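Local coordinates for protein fatty acid synthase 1, isoform A (Drosophila melanogaster, PDB 6FN6) that probably carries out the dehydration and reduction steps of long-chain fatty acid synthesis as the modifying region of a multifunctional, NADPH-dependent synthase, at residues Pro33-Trp42 and Trp170-Leu178; His54-Phe65 and Pro193-Pro203. All coordinates share one frame; numbering follows the deposited sequence.

In the fold
The chain enters the dehydratase domain through the predicted N-terminal hotdog fold, runs along helix 34-48 and then along strand 58-65. After more than a hundred residues it repeats the pattern in the predicted C-terminal hotdog fold, with helix 170-183 followed by strand 191-201. Interaction 1 pairs the two helices and interaction 2 the two strands, so each closes a loop of 127 residues, and the two loops overlap and cross. Both contacts tie one hotdog to the other. They also meet directly: the indole NE1 of Trp42 in interaction 1 probably hydrogen-bonds to Thr56 O in interaction 2, and Met38 O packs against Met60 CE.

Interaction 1: Pro33-Trp42 and Trp170-Leu178; sequences PATGYMTLAW and WISFMDTML
The central helices of the two hotdog folds of the dehydratase cross here, their short axes 8.4 Å apart and 133° from parallel, beside the predicted active site. Thr35 is the knob, seated in a hole formed by Ile171, Met174, Asp175 and Leu178. Its OG1, held between backbone N and carbonyl carbon (chi1 63°), donates to Ile171 O at 3.0 Å. That carbonyl also accepts Asp175 N, from the opposite face of its plane. The CG2 methyl of Thr35 meets Leu178 CD1 tip to tip at 3.6 Å. One turn on, Thr39 OG1 bonds back to Thr35 O and lies across Ile171, 3.2 Å from CG1, with Met174 CE also beside it. At the far end Trp42 stands edge-on over Trp170 in a T-shaped stack, the planes at 89° and the six-membered centroids 4.9 Å apart; Trp42 CH2 lies over the centre of the Trp170 ring. With a leucine at Trp170, the edge of Trp42 would probably lose its aromatic face and be less firmly held. Asp175, the predicted proton donor, bonds through OD2 to Gln179 and lies close to His24, the predicted proton acceptor. The central strands pack against the pair: Met38 and Trp42 rest on 58-65 and 191-201, while Trp170 and Leu178 reach strand 239-248.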
loop_
_atom_site.group_PDB
_atom_site.type_symbol
_atom_site.label_atom_id
_atom_site.label_comp_id
_atom_site.label_asym_id
_atom_site.label_seq_id
_atom_site.Cartn_x
_atom_site.Cartn_y
_atom_site.Cartn_z
ATOM N N PRO A 33 -7.491 -21.725 18.360
ATOM C CA PRO A 33 -6.105 -21.460 17.970
ATOM C C PRO A 33 -5.966 -20.929 16.551
ATOM O O PRO A 33 -6.730 -21.304 15.665
ATOM C CB PRO A 33 -5.441 -22.831 18.098
ATOM C CG PRO A 33 -6.546 -23.800 17.883
ATOM C CD PRO A 33 -7.757 -23.169 18.489
ATOM N N ALA A 34 -4.984 -20.058 16.352
ATOM C CA ALA A 34 -4.658 -19.550 15.031
ATOM C C ALA A 34 -4.460 -20.716 14.070
ATOM O O ALA A 34 -4.902 -20.681 12.921
ATOM C CB ALA A 34 -3.415 -18.684 15.096
ATOM N N THR A 35 -3.791 -21.754 14.559
ATOM C CA THR A 35 -3.517 -22.947 13.772
ATOM C C THR A 35 -4.792 -23.738 13.507
ATOM O O THR A 35 -4.857 -24.545 12.578
ATOM C CB THR A 35 -2.505 -23.854 14.482
ATOM O OG1 THR A 35 -3.059 -24.302 15.726
ATOM C CG2 THR A 35 -1.215 -23.097 14.747
ATOM N N GLY A 36 -5.809 -23.501 14.326
ATOM C CA GLY A 36 -7.114 -24.088 14.099
ATOM C C GLY A 36 -7.699 -23.565 12.803
ATOM O O GLY A 36 -8.205 -24.328 11.981
ATOM N N TYR A 37 -7.630 -22.250 12.630
ATOM C CA TYR A 37 -8.107 -21.605 11.415
ATOM C C TYR A 37 -7.388 -22.133 10.185
ATOM O O TYR A 37 -8.013 -22.460 9.181
ATOM C CB TYR A 37 -7.898 -20.099 11.498
ATOM C CG TYR A 37 -8.814 -19.402 12.465
ATOM C CD1 TYR A 37 -10.174 -19.308 12.223
ATOM C CD2 TYR A 37 -8.309 -18.819 13.615
ATOM C CE1 TYR A 37 -11.010 -18.658 13.110
ATOM C CE2 TYR A 37 -9.124 -18.170 14.502
ATOM C CZ TYR A 37 -10.475 -18.087 14.250
ATOM O OH TYR A 37 -11.273 -17.429 15.153
ATOM N N MET A 38 -6.067 -22.214 10.283
ATOM C CA MET A 38 -5.246 -22.663 9.173
ATOM C C MET A 38 -5.674 -24.060 8.747
ATOM O O MET A 38 -5.774 -24.355 7.558
ATOM C CB MET A 38 -3.769 -22.646 9.565
ATOM C CG MET A 38 -3.262 -21.278 9.990
ATOM S SD MET A 38 -1.602 -21.296 10.697
ATOM C CE MET A 38 -0.677 -22.097 9.392
ATOM N N THR A 39 -5.954 -24.914 9.727
ATOM C CA THR A 39 -6.394 -26.275 9.454
ATOM C C THR A 39 -7.747 -26.268 8.748
ATOM O O THR A 39 -7.953 -27.012 7.793
ATOM C CB THR A 39 -6.484 -27.106 10.749
ATOM O OG1 THR A 39 -5.188 -27.181 11.354
ATOM C CG2 THR A 39 -6.989 -28.520 10.463
ATOM N N LEU A 40 -8.674 -25.447 9.235
ATOM C CA LEU A 40 -9.992 -25.332 8.620
ATOM C C LEU A 40 -9.883 -24.874 7.169
ATOM O O LEU A 40 -10.538 -25.425 6.286
ATOM C CB LEU A 40 -10.873 -24.357 9.403
ATOM C CG LEU A 40 -11.307 -24.764 10.815
ATOM C CD1 LEU A 40 -12.269 -23.730 11.383
ATOM C CD2 LEU A 40 -11.940 -26.154 10.839
ATOM N N ALA A 41 -9.052 -23.865 6.930
ATOM C CA ALA A 41 -8.835 -23.361 5.580
ATOM C C ALA A 41 -8.194 -24.446 4.726
ATOM O O ALA A 41 -8.550 -24.637 3.562
ATOM C CB ALA A 41 -7.962 -22.115 5.606
ATOM N N TRP A 42 -7.252 -25.164 5.323
ATOM C CA TRP A 42 -6.552 -26.240 4.640
ATOM C C TRP A 42 -7.513 -27.366 4.266
ATOM O O TRP A 42 -7.531 -27.828 3.124
ATOM C CB TRP A 42 -5.428 -26.771 5.533
ATOM C CG TRP A 42 -4.663 -27.923 4.966
ATOM C CD1 TRP A 42 -4.595 -28.306 3.658
ATOM C CD2 TRP A 42 -3.855 -28.850 5.699
ATOM N NE1 TRP A 42 -3.792 -29.416 3.533
ATOM C CE2 TRP A 42 -3.328 -29.768 4.773
ATOM C CE3 TRP A 42 -3.528 -28.991 7.052
ATOM C CZ2 TRP A 42 -2.490 -30.812 5.154
ATOM C CZ3 TRP A 42 -2.696 -30.030 7.428
ATOM C CH2 TRP A 42 -2.187 -30.927 6.483
ATOM N N TRP A 170 -3.067 -32.080 13.637
ATOM C CA TRP A 170 -2.323 -30.985 13.017
ATOM C C TRP A 170 -2.482 -29.668 13.767
ATOM O O TRP A 170 -1.541 -28.878 13.835
ATOM C CB TRP A 170 -2.758 -30.807 11.560
ATOM C CG TRP A 170 -2.320 -31.927 10.667
ATOM C CD1 TRP A 170 -3.005 -33.074 10.388
ATOM C CD2 TRP A 170 -1.087 -32.010 9.943
ATOM N NE1 TRP A 170 -2.276 -33.863 9.530
ATOM C CE2 TRP A 170 -1.096 -33.232 9.243
ATOM C CE3 TRP A 170 0.020 -31.167 9.817
ATOM C CZ2 TRP A 170 -0.037 -33.630 8.428
ATOM C CZ3 TRP A 170 1.068 -31.566 9.009
ATOM C CH2 TRP A 170 1.031 -32.785 8.325
ATOM N N ILE A 171 -3.665 -29.424 14.319
ATOM C CA ILE A 171 -3.910 -28.181 15.042
ATOM C C ILE A 171 -2.968 -28.073 16.237
ATOM O O ILE A 171 -2.251 -27.084 16.385
ATOM C CB ILE A 171 -5.383 -28.074 15.483
ATOM C CG1 ILE A 171 -6.291 -27.993 14.252
ATOM C CG2 ILE A 171 -5.587 -26.860 16.405
ATOM C CD1 ILE A 171 -7.777 -28.057 14.561
ATOM N N SER A 172 -2.959 -29.095 17.085
ATOM C CA SER A 172 -2.119 -29.071 18.276
ATOM C C SER A 172 -0.650 -28.989 17.879
ATOM O O SER A 172 0.115 -28.215 18.456
ATOM C CB SER A 172 -2.367 -30.304 19.147
ATOM O OG SER A 172 -1.695 -31.443 18.638
ATOM N N PHE A 173 -0.261 -29.789 16.892
ATOM C CA PHE A 173 1.134 -29.854 16.486
ATOM C C PHE A 173 1.639 -28.508 15.974
ATOM O O PHE A 173 2.690 -28.029 16.401
ATOM C CB PHE A 173 1.334 -30.918 15.411
ATOM C CG PHE A 173 2.718 -30.935 14.841
ATOM C CD1 PHE A 173 3.744 -31.584 15.504
ATOM C CD2 PHE A 173 2.998 -30.290 13.649
ATOM C CE1 PHE A 173 5.023 -31.594 14.986
ATOM C CE2 PHE A 173 4.276 -30.299 13.127
ATOM C CZ PHE A 173 5.291 -30.950 13.795
ATOM N N MET A 174 0.893 -27.900 15.057
ATOM C CA MET A 174 1.295 -26.617 14.501
ATOM C C MET A 174 1.264 -25.538 15.580
ATOM O O MET A 174 2.054 -24.597 15.542
ATOM C CB MET A 174 0.401 -26.234 13.315
ATOM C CG MET A 174 0.732 -27.007 12.036
ATOM S SD MET A 174 0.084 -26.272 10.517
ATOM C CE MET A 174 -1.681 -26.521 10.726
ATOM N N ASP A 175 0.363 -25.675 16.548
ATOM C CA ASP A 175 0.305 -24.725 17.656
ATOM C C ASP A 175 1.584 -24.776 18.490
ATOM O O ASP A 175 2.122 -23.739 18.866
ATOM C CB ASP A 175 -0.904 -24.998 18.550
ATOM C CG ASP A 175 -1.064 -23.956 19.645
ATOM O OD1 ASP A 175 -1.005 -22.749 19.336
ATOM O OD2 ASP A 175 -1.246 -24.342 20.817
ATOM N N THR A 176 2.068 -25.980 18.781
ATOM C CA THR A 176 3.287 -26.130 19.572
ATOM C C THR A 176 4.484 -25.511 18.850
ATOM O O THR A 176 5.459 -25.113 19.486
ATOM C CB THR A 176 3.586 -27.611 19.898
ATOM O OG1 THR A 176 3.613 -28.384 18.693
ATOM C CG2 THR A 176 2.531 -28.170 20.837
ATOM N N MET A 177 4.416 -25.443 17.524
ATOM C CA MET A 177 5.440 -24.744 16.750
ATOM C C MET A 177 5.411 -23.246 17.063
ATOM O O MET A 177 6.454 -22.598 17.125
ATOM C CB MET A 177 5.246 -24.969 15.250
ATOM C CG MET A 177 5.372 -26.422 14.812
ATOM S SD MET A 177 5.195 -26.645 13.026
ATOM C CE MET A 177 6.603 -25.720 12.425
ATOM N N LEU A 178 4.214 -22.698 17.251
ATOM C CA LEU A 178 4.072 -21.292 17.617
ATOM C C LEU A 178 4.487 -21.071 19.067
ATOM O O LEU A 178 5.110 -20.062 19.399
ATOM C CB LEU A 178 2.633 -20.813 17.410
ATOM C CG LEU A 178 2.021 -21.027 16.025
ATOM C CD1 LEU A 178 0.680 -20.316 15.929
ATOM C CD2 LEU A 178 2.962 -20.559 14.928
#

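Interaction 2: His54-Phe65 and Pro193-Pro203; sequences HKTPVVMENLVF and PTRIERAVINP
Strands 58-61 and 198-201 run antiparallel (170°), as do 63-65 and 193-196, the chains turning a corner together at Asn62 and Glu197. Val58-Ile201, Met60-Ala199 and Leu63-Ile196 are hydrogen-bonded pairs; Val59-Val200, Glu61-Arg198 and Val64-Arg195 are non-hydrogen-bonded. At the corner Asn62 N still reaches Glu197 O (2.9 Å), and beyond it Phe65 N donates almost straight to Thr194 O (175° at the hydrogen). Val58, Met60, Leu63, Ile196, Ala199 and Ile201 share one face. There the extended Met60 chain carries CE to within 3.7 Å of Ile201 CD1, while Leu63 and Ile196 lie side by side, their CB atoms 4.1 Å apart. Ile196 CD1 comes up at the edge of the Phe65 ring, 3.8 Å from CE2. The opposite face, with Val59, Val64 and Val200, also carries the charged pair Glu61 and Arg198. These two run alongside each other, and OE1 of Glu61 forms a salt bridge with NH1 of Arg198 at 3.0 Å, carboxylate and guanidinium planes turned 58° apart. Val59 CG1 and Glu61 CG lie over one face of the guanidinium. NH2 of Arg198 has a second acid in Glu113, so the guanidinium is held by two carboxylates. At the Pro57 end the Pro203 ring closes the pairing, its CD 3.6 Å from Pro57 CB. Strand 98-105 makes backbone hydrogen bonds to the other edge of 58-65, and 239-248 flanks 191-201, where Thr194 with Arg195 and Glu197 with Arg198 form classic beta bulges. This join between central strands, with the apolar face turned to helix 34-48, is how the two hotdogs of a double-hotdog dehydratase are united through their sheets.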
loop_
_atom_site.group_PDB
_atom_site.type_symbol
_atom_site.label_atom_id
_atom_site.label_comp_id
_atom_site.label_asym_id
_atom_site.label_seq_id
_atom_site.Cartn_x
_atom_site.Cartn_y
_atom_site.Cartn_z
ATOM N N HIS A 54 -5.167 -34.502 4.007
ATOM C CA HIS A 54 -3.907 -35.121 4.407
ATOM C C HIS A 54 -3.170 -35.664 3.184
ATOM O O HIS A 54 -2.034 -36.123 3.288
ATOM C CB HIS A 54 -4.136 -36.236 5.434
ATOM C CG HIS A 54 -5.048 -37.326 4.963
ATOM N ND1 HIS A 54 -6.419 -37.252 5.076
ATOM C CD2 HIS A 54 -4.781 -38.526 4.392
ATOM C CE1 HIS A 54 -6.959 -38.354 4.588
ATOM N NE2 HIS A 54 -5.987 -39.143 4.166
ATOM N N LYS A 55 -3.827 -35.606 2.028
ATOM C CA LYS A 55 -3.221 -36.023 0.769
ATOM C C LYS A 55 -2.923 -34.808 -0.108
ATOM O O LYS A 55 -2.420 -34.946 -1.223
ATOM C CB LYS A 55 -4.160 -36.969 0.013
ATOM C CG LYS A 55 -4.393 -38.325 0.660
ATOM C CD LYS A 55 -3.258 -39.294 0.399
ATOM C CE LYS A 55 -3.571 -40.667 0.980
ATOM N NZ LYS A 55 -4.758 -41.299 0.327
ATOM N N THR A 56 -3.221 -33.619 0.410
ATOM C CA THR A 56 -3.147 -32.393 -0.378
ATOM C C THR A 56 -2.185 -31.368 0.220
ATOM O O THR A 56 -2.499 -30.741 1.231
ATOM C CB THR A 56 -4.538 -31.736 -0.505
ATOM O OG1 THR A 56 -5.501 -32.716 -0.911
ATOM C CG2 THR A 56 -4.509 -30.608 -1.520
ATOM N N PRO A 57 -1.009 -31.187 -0.405
ATOM C CA PRO A 57 -0.098 -30.138 0.067
ATOM C C PRO A 57 -0.569 -28.742 -0.334
ATOM O O PRO A 57 -1.144 -28.579 -1.409
ATOM C CB PRO A 57 1.225 -30.493 -0.614
ATOM C CG PRO A 57 0.829 -31.207 -1.850
ATOM C CD PRO A 57 -0.421 -31.967 -1.509
ATOM N N VAL A 58 -0.346 -27.751 0.523
ATOM C CA VAL A 58 -0.788 -26.388 0.238
ATOM C C VAL A 58 0.248 -25.362 0.686
ATOM O O VAL A 58 1.148 -25.669 1.465
ATOM C CB VAL A 58 -2.150 -26.095 0.901
ATOM C CG1 VAL A 58 -3.224 -27.038 0.361
ATOM C CG2 VAL A 58 -2.045 -26.201 2.423
ATOM N N VAL A 59 0.112 -24.143 0.171
ATOM C CA VAL A 59 0.952 -23.026 0.581
ATOM C C VAL A 59 0.066 -21.845 0.953
ATOM O O VAL A 59 -0.624 -21.285 0.101
ATOM C CB VAL A 59 1.949 -22.636 -0.526
ATOM C CG1 VAL A 59 2.729 -21.382 -0.136
ATOM C CG2 VAL A 59 2.897 -23.780 -0.817
ATOM N N MET A 60 0.079 -21.482 2.231
ATOM C CA MET A 60 -0.687 -20.338 2.703
ATOM C C MET A 60 0.204 -19.107 2.749
ATOM O O MET A 60 1.386 -19.204 3.078
ATOM C CB MET A 60 -1.275 -20.618 4.082
ATOM C CG MET A 60 -2.101 -21.885 4.134
ATOM S SD MET A 60 -3.026 -22.055 5.663
ATOM C CE MET A 60 -3.324 -23.815 5.644
ATOM N N GLU A 61 -0.363 -17.952 2.421
ATOM C CA GLU A 61 0.405 -16.714 2.389
ATOM C C GLU A 61 -0.381 -15.541 2.955
ATOM O O GLU A 61 -1.608 -15.497 2.866
ATOM C CB GLU A 61 0.847 -16.398 0.961
ATOM C CG GLU A 61 1.785 -17.429 0.365
ATOM C CD GLU A 61 2.147 -17.118 -1.070
ATOM O OE1 GLU A 61 3.101 -16.340 -1.283
ATOM O OE2 GLU A 61 1.477 -17.644 -1.985
ATOM N N ASN A 62 0.346 -14.590 3.534
ATOM C CA ASN A 62 -0.242 -13.365 4.068
ATOM C C ASN A 62 -1.370 -13.680 5.041
ATOM O O ASN A 62 -2.441 -13.075 4.983
ATOM C CB ASN A 62 -0.762 -12.478 2.933
ATOM C CG ASN A 62 -1.088 -11.066 3.395
ATOM O OD1 ASN A 62 -0.335 -10.462 4.157
ATOM N ND2 ASN A 62 -2.216 -10.537 2.933
ATOM N N LEU A 63 -1.130 -14.633 5.931
ATOM C CA LEU A 63 -2.107 -14.968 6.953
ATOM C C LEU A 63 -2.226 -13.834 7.957
ATOM O O LEU A 63 -1.225 -13.365 8.497
ATOM C CB LEU A 63 -1.722 -16.268 7.661
ATOM C CG LEU A 63 -1.960 -17.551 6.865
ATOM C CD1 LEU A 63 -1.181 -18.705 7.457
ATOM C CD2 LEU A 63 -3.445 -17.881 6.839
ATOM N N VAL A 64 -3.456 -13.395 8.198
ATOM C CA VAL A 64 -3.722 -12.365 9.191
ATOM C C VAL A 64 -4.780 -12.868 10.160
ATOM O O VAL A 64 -5.864 -13.284 9.754
ATOM C CB VAL A 64 -4.170 -11.043 8.537
ATOM C CG1 VAL A 64 -4.399 -9.975 9.600
ATOM C CG2 VAL A 64 -3.147 -10.572 7.518
ATOM N N PHE A 65 -4.460 -12.822 11.447
ATOM C CA PHE A 65 -5.411 -13.194 12.478
ATOM C C PHE A 65 -5.946 -11.914 13.118
ATOM O O PHE A 65 -5.322 -11.330 14.004
ATOM C CB PHE A 65 -4.740 -14.120 13.493
ATOM C CG PHE A 65 -4.076 -15.312 12.855
ATOM C CD1 PHE A 65 -4.810 -16.438 12.521
ATOM C CD2 PHE A 65 -2.722 -15.295 12.563
ATOM C CE1 PHE A 65 -4.204 -17.528 11.919
ATOM C CE2 PHE A 65 -2.113 -16.384 11.964
ATOM C CZ PHE A 65 -2.855 -17.500 11.643
ATOM N N PRO A 193 -0.444 -14.670 18.123
ATOM C CA PRO A 193 -0.100 -14.496 16.706
ATOM C C PRO A 193 -0.896 -13.394 16.018
ATOM O O PRO A 193 -2.099 -13.282 16.244
ATOM C CB PRO A 193 -0.440 -15.856 16.092
ATOM C CG PRO A 193 -0.350 -16.817 17.214
ATOM C CD PRO A 193 -0.817 -16.065 18.425
ATOM N N THR A 194 -0.230 -12.605 15.182
ATOM C CA THR A 194 -0.889 -11.555 14.409
ATOM C C THR A 194 -0.839 -11.877 12.925
ATOM O O THR A 194 -1.850 -11.806 12.225
ATOM C CB THR A 194 -0.237 -10.181 14.647
ATOM O OG1 THR A 194 -0.353 -9.827 16.028
ATOM C CG2 THR A 194 -0.896 -9.101 13.790
ATOM N N ARG A 195 0.347 -12.240 12.452
ATOM C CA ARG A 195 0.549 -12.520 11.039
ATOM C C ARG A 195 1.490 -13.693 10.828
ATOM O O ARG A 195 2.318 -14.004 11.683
ATOM C CB ARG A 195 1.108 -11.285 10.326
ATOM C CG ARG A 195 0.052 -10.316 9.833
ATOM C CD ARG A 195 0.679 -9.083 9.202
ATOM N NE ARG A 195 1.089 -8.100 10.206
ATOM C CZ ARG A 195 2.327 -7.634 10.362
ATOM N NH1 ARG A 195 3.323 -8.049 9.585
ATOM N NH2 ARG A 195 2.573 -6.740 11.310
ATOM N N ILE A 196 1.337 -14.346 9.682
ATOM C CA ILE A 196 2.298 -15.333 9.211
ATOM C C ILE A 196 2.446 -15.106 7.712
ATOM O O ILE A 196 1.473 -15.202 6.965
ATOM C CB ILE A 196 1.865 -16.776 9.522
ATOM C CG1 ILE A 196 1.594 -16.939 11.017
ATOM C CG2 ILE A 196 2.951 -17.750 9.075
ATOM C CD1 ILE A 196 1.098 -18.317 11.421
ATOM N N GLU A 197 3.661 -14.785 7.282
ATOM C CA GLU A 197 3.917 -14.457 5.887
ATOM C C GLU A 197 3.718 -15.676 4.994
ATOM O O GLU A 197 3.059 -15.592 3.956
ATOM C CB GLU A 197 5.333 -13.902 5.718
ATOM C CG GLU A 197 5.682 -13.517 4.285
ATOM C CD GLU A 197 6.697 -14.450 3.652
ATOM O OE1 GLU A 197 7.753 -14.691 4.276
ATOM O OE2 GLU A 197 6.439 -14.942 2.532
ATOM N N ARG A 198 4.284 -16.809 5.399
ATOM C CA ARG A 198 4.192 -18.019 4.592
ATOM C C ARG A 198 4.148 -19.274 5.457
ATOM O O ARG A 198 4.890 -19.402 6.432
ATOM C CB ARG A 198 5.373 -18.090 3.622
ATOM C CG ARG A 198 5.190 -19.061 2.472
ATOM C CD ARG A 198 6.448 -19.134 1.619
ATOM N NE ARG A 198 6.165 -19.554 0.246
ATOM C CZ ARG A 198 5.836 -18.725 -0.742
ATOM N NH1 ARG A 198 5.740 -17.418 -0.522
ATOM N NH2 ARG A 198 5.599 -19.204 -1.957
ATOM N N ALA A 199 3.269 -20.198 5.086
ATOM C CA ALA A 199 3.152 -21.475 5.773
ATOM C C ALA A 199 3.097 -22.608 4.757
ATOM O O ALA A 199 2.079 -22.807 4.096
ATOM C CB ALA A 199 1.919 -21.493 6.661
ATOM N N VAL A 200 4.196 -23.345 4.636
ATOM C CA VAL A 200 4.272 -24.461 3.702
ATOM C C VAL A 200 3.937 -25.760 4.423
ATOM O O VAL A 200 4.571 -26.108 5.418
ATOM C CB VAL A 200 5.660 -24.546 3.045
ATOM C CG1 VAL A 200 5.674 -25.619 1.968
ATOM C CG2 VAL A 200 6.060 -23.202 2.468
ATOM N N ILE A 201 2.931 -26.468 3.918
ATOM C CA ILE A 201 2.504 -27.728 4.510
ATOM C C ILE A 201 2.713 -28.856 3.504
ATOM O O ILE A 201 2.180 -28.822 2.393
ATOM C CB ILE A 201 1.040 -27.658 4.977
ATOM C CG1 ILE A 201 0.843 -26.456 5.908
ATOM C CG2 ILE A 201 0.648 -28.952 5.686
ATOM C CD1 ILE A 201 -0.597 -26.194 6.286
ATOM N N ASN A 202 3.488 -29.856 3.913
ATOM C CA ASN A 202 3.837 -30.988 3.061
ATOM C C ASN A 202 3.435 -32.296 3.743
ATOM O O ASN A 202 4.248 -32.908 4.438
ATOM C CB ASN A 202 5.337 -30.983 2.766
ATOM C CG ASN A 202 5.728 -31.976 1.695
ATOM O OD1 ASN A 202 5.004 -32.934 1.419
ATOM N ND2 ASN A 202 6.888 -31.758 1.089
ATOM N N PRO A 203 2.182 -32.735 3.544
ATOM C CA PRO A 203 1.682 -33.919 4.257
ATOM C C PRO A 203 2.438 -35.203 3.925
ATOM O O PRO A 203 2.713 -36.000 4.822
ATOM C CB PRO A 203 0.225 -34.029 3.787
ATOM C CG PRO A 203 -0.095 -32.723 3.142
ATOM C CD PRO A 203 1.183 -32.192 2.611
#